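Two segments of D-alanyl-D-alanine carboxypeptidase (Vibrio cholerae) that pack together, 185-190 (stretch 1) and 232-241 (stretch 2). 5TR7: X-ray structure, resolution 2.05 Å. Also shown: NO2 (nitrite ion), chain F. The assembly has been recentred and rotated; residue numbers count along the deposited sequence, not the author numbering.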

# COMPACT_ATOMS: atom_id res chain seq x y z
N ASN A 185 11.73 5.35 0.27
CA ASN A 185 10.72 4.44 -0.14
C ASN A 185 11.39 3.08 -0.20
O ASN A 185 12.39 2.95 -0.88
CB ASN A 185 10.20 4.84 -1.53
CG ASN A 185 8.97 4.15 -1.89
OD1 ASN A 185 8.83 2.95 -1.63
ND2 ASN A 185 8.02 4.92 -2.51
N ARG A 186 10.87 2.10 0.52
CA ARG A 186 11.38 0.72 0.59
C ARG A 186 11.12 -0.10 -0.67
O ARG A 186 11.56 -1.25 -0.76
CB ARG A 186 10.69 0.01 1.77
CG ARG A 186 11.13 0.34 3.18
CD ARG A 186 12.02 -0.81 3.73
NE ARG A 186 11.69 -1.13 5.13
CZ ARG A 186 11.89 -2.30 5.76
NH1 ARG A 186 11.49 -2.45 7.00
NH2 ARG A 186 12.43 -3.35 5.19
N ASN A 187 10.34 0.41 -1.65
CA ASN A 187 10.19 -0.33 -2.89
C ASN A 187 11.44 -0.09 -3.80
O ASN A 187 11.51 0.85 -4.60
CB ASN A 187 8.93 0.13 -3.57
CG ASN A 187 8.66 -0.58 -4.85
OD1 ASN A 187 9.27 -1.58 -5.18
ND2 ASN A 187 7.70 -0.05 -5.61
N GLY A 188 12.41 -0.95 -3.63
CA GLY A 188 13.68 -0.90 -4.34
C GLY A 188 13.55 -0.99 -5.85
O GLY A 188 14.36 -0.40 -6.58
N LEU A 189 12.48 -1.62 -6.32
CA LEU A 189 12.26 -1.69 -7.77
C LEU A 189 12.08 -0.34 -8.43
O LEU A 189 12.27 -0.23 -9.65
CB LEU A 189 11.11 -2.63 -8.12
CG LEU A 189 11.39 -4.14 -7.92
CD1 LEU A 189 10.15 -4.86 -8.35
CD2 LEU A 189 12.59 -4.68 -8.71
N LEU A 190 11.81 0.70 -7.64
CA LEU A 190 11.70 2.06 -8.20
C LEU A 190 13.04 2.52 -8.81
O LEU A 190 13.03 3.39 -9.65
CB LEU A 190 11.32 3.04 -7.13
CG LEU A 190 9.90 2.88 -6.57
CD1 LEU A 190 9.74 3.82 -5.36
CD2 LEU A 190 8.84 3.15 -7.63
N ASN A 232 13.44 -12.39 2.23
CA ASN A 232 14.28 -11.21 2.54
C ASN A 232 14.03 -10.19 1.50
O ASN A 232 13.36 -10.48 0.52
CB ASN A 232 15.77 -11.59 2.54
CG ASN A 232 16.17 -12.30 1.29
OD1 ASN A 232 16.22 -11.72 0.21
ND2 ASN A 232 16.43 -13.59 1.42
N GLU A 233 14.52 -8.98 1.75
CA GLU A 233 14.29 -7.86 0.84
C GLU A 233 14.79 -8.13 -0.58
O GLU A 233 14.11 -7.75 -1.52
CB GLU A 233 14.80 -6.55 1.40
CG GLU A 233 13.86 -6.06 2.50
CD GLU A 233 14.17 -4.67 2.96
OE1 GLU A 233 15.11 -4.54 3.75
OE2 GLU A 233 13.43 -3.72 2.57
N ASN A 234 15.90 -8.84 -0.75
CA ASN A 234 16.40 -9.13 -2.10
C ASN A 234 15.48 -10.03 -2.89
O ASN A 234 15.20 -9.72 -4.05
CB ASN A 234 17.80 -9.66 -2.03
CG ASN A 234 18.76 -8.57 -1.57
OD1 ASN A 234 18.50 -7.35 -1.80
ND2 ASN A 234 19.85 -8.97 -0.94
N ALA A 235 14.94 -11.05 -2.22
CA ALA A 235 14.01 -11.93 -2.83
C ALA A 235 12.72 -11.15 -3.16
O ALA A 235 12.17 -11.31 -4.24
CB ALA A 235 13.71 -13.11 -1.89
N ARG A 236 12.23 -10.32 -2.25
CA ARG A 236 11.02 -9.53 -2.55
C ARG A 236 11.19 -8.78 -3.95
O ARG A 236 10.33 -8.85 -4.83
CB ARG A 236 10.80 -8.54 -1.42
CG ARG A 236 9.78 -7.50 -1.73
CD ARG A 236 9.30 -6.82 -0.49
NE ARG A 236 10.27 -5.96 0.21
CZ ARG A 236 9.97 -5.42 1.39
NH1 ARG A 236 8.80 -5.69 1.98
NH2 ARG A 236 10.79 -4.62 2.03
N LYS A 237 12.34 -8.18 -4.16
CA LYS A 237 12.58 -7.51 -5.43
C LYS A 237 12.70 -8.49 -6.58
O LYS A 237 12.00 -8.36 -7.57
CB LYS A 237 13.83 -6.65 -5.41
CG LYS A 237 13.66 -5.32 -4.71
CD LYS A 237 14.87 -4.40 -4.87
CE LYS A 237 16.01 -4.71 -3.90
NZ LYS A 237 17.06 -3.67 -4.04
N ALA A 238 13.61 -9.47 -6.45
CA ALA A 238 13.82 -10.42 -7.54
C ALA A 238 12.60 -11.21 -7.94
O ALA A 238 12.30 -11.30 -9.11
CB ALA A 238 14.94 -11.37 -7.22
N GLU A 239 11.81 -11.68 -7.00
CA GLU A 239 10.68 -12.48 -7.37
C GLU A 239 9.62 -11.61 -8.03
O GLU A 239 8.96 -12.06 -8.96
CB GLU A 239 10.12 -13.23 -6.15
CG GLU A 239 11.16 -14.16 -5.49
CD GLU A 239 11.79 -15.20 -6.41
OE1 GLU A 239 13.00 -15.11 -6.70
OE2 GLU A 239 11.08 -16.02 -6.95
N SER A 240 9.48 -10.37 -7.59
CA SER A 240 8.51 -9.48 -8.23
C SER A 240 8.94 -9.15 -9.64
O SER A 240 8.10 -9.12 -10.54
CB SER A 240 8.35 -8.20 -7.39
OG SER A 240 7.74 -8.56 -6.17
N LYS A 241 10.25 -8.96 -9.82
CA LYS A 241 10.79 -8.65 -11.16
C LYS A 241 10.53 -9.85 -12.07
O LYS A 241 10.07 -9.65 -13.19
CB LYS A 241 12.28 -8.23 -11.14
CG LYS A 241 12.76 -7.64 -12.41
CD LYS A 241 14.25 -7.32 -12.47
CE LYS A 241 14.53 -6.45 -13.72
NZ LYS A 241 15.96 -6.05 -13.85
N NO2 F . 12.08 -4.10 -1.77
O1 NO2 F . 12.98 -3.44 -2.24
O2 NO2 F . 12.44 -4.71 -0.58

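Stretch 1 runs as a loop into a 3-10 segment beginning at Gly188, where Leu190 N bonds to Asn187 O (3.1 Å); stretch 2 enters a helix at Glu233, and its i to i+4 bonds include Lys241 N to Lys237 O (2.9 Å). Asn232 caps the helix, its OD1 accepting from Ala235 N at 2.8 Å. The backbones come closest at Leu189 and Lys237, with CA atoms 6.3 Å apart. Gly188 allows close packing here: its CA lies 3.7 Å from Lys237 CD, and a CB on it would fall 2.6 Å from that same carbon, a clash. Leu189 CB points sideways, but its end reaches the helix, placing CD1 3.9 Å from Ser240 CB and CD2 4.0 Å from Lys237 CB. The polar end centres on Glu233. Arg186 NH2 donates to Glu233 OE2 (2.8 Å, 164°) in a salt bridge, approached at the guanidinium edge. Arg236 NH2 also lies 2.8 Å from Glu233 OE2, in a salt bridge whose hydrogen bond is weak (129°). The shared carboxylate oxygen offsets the like charges of Arg186 NH2 and Arg236 NH2, 3.8 Å apart. A nitrite, probably from the crystallisation liquor, links the stretches: Gly188 N donates to its O1 (2.9 Å) and Arg236 NE to its O2 (2.6 Å).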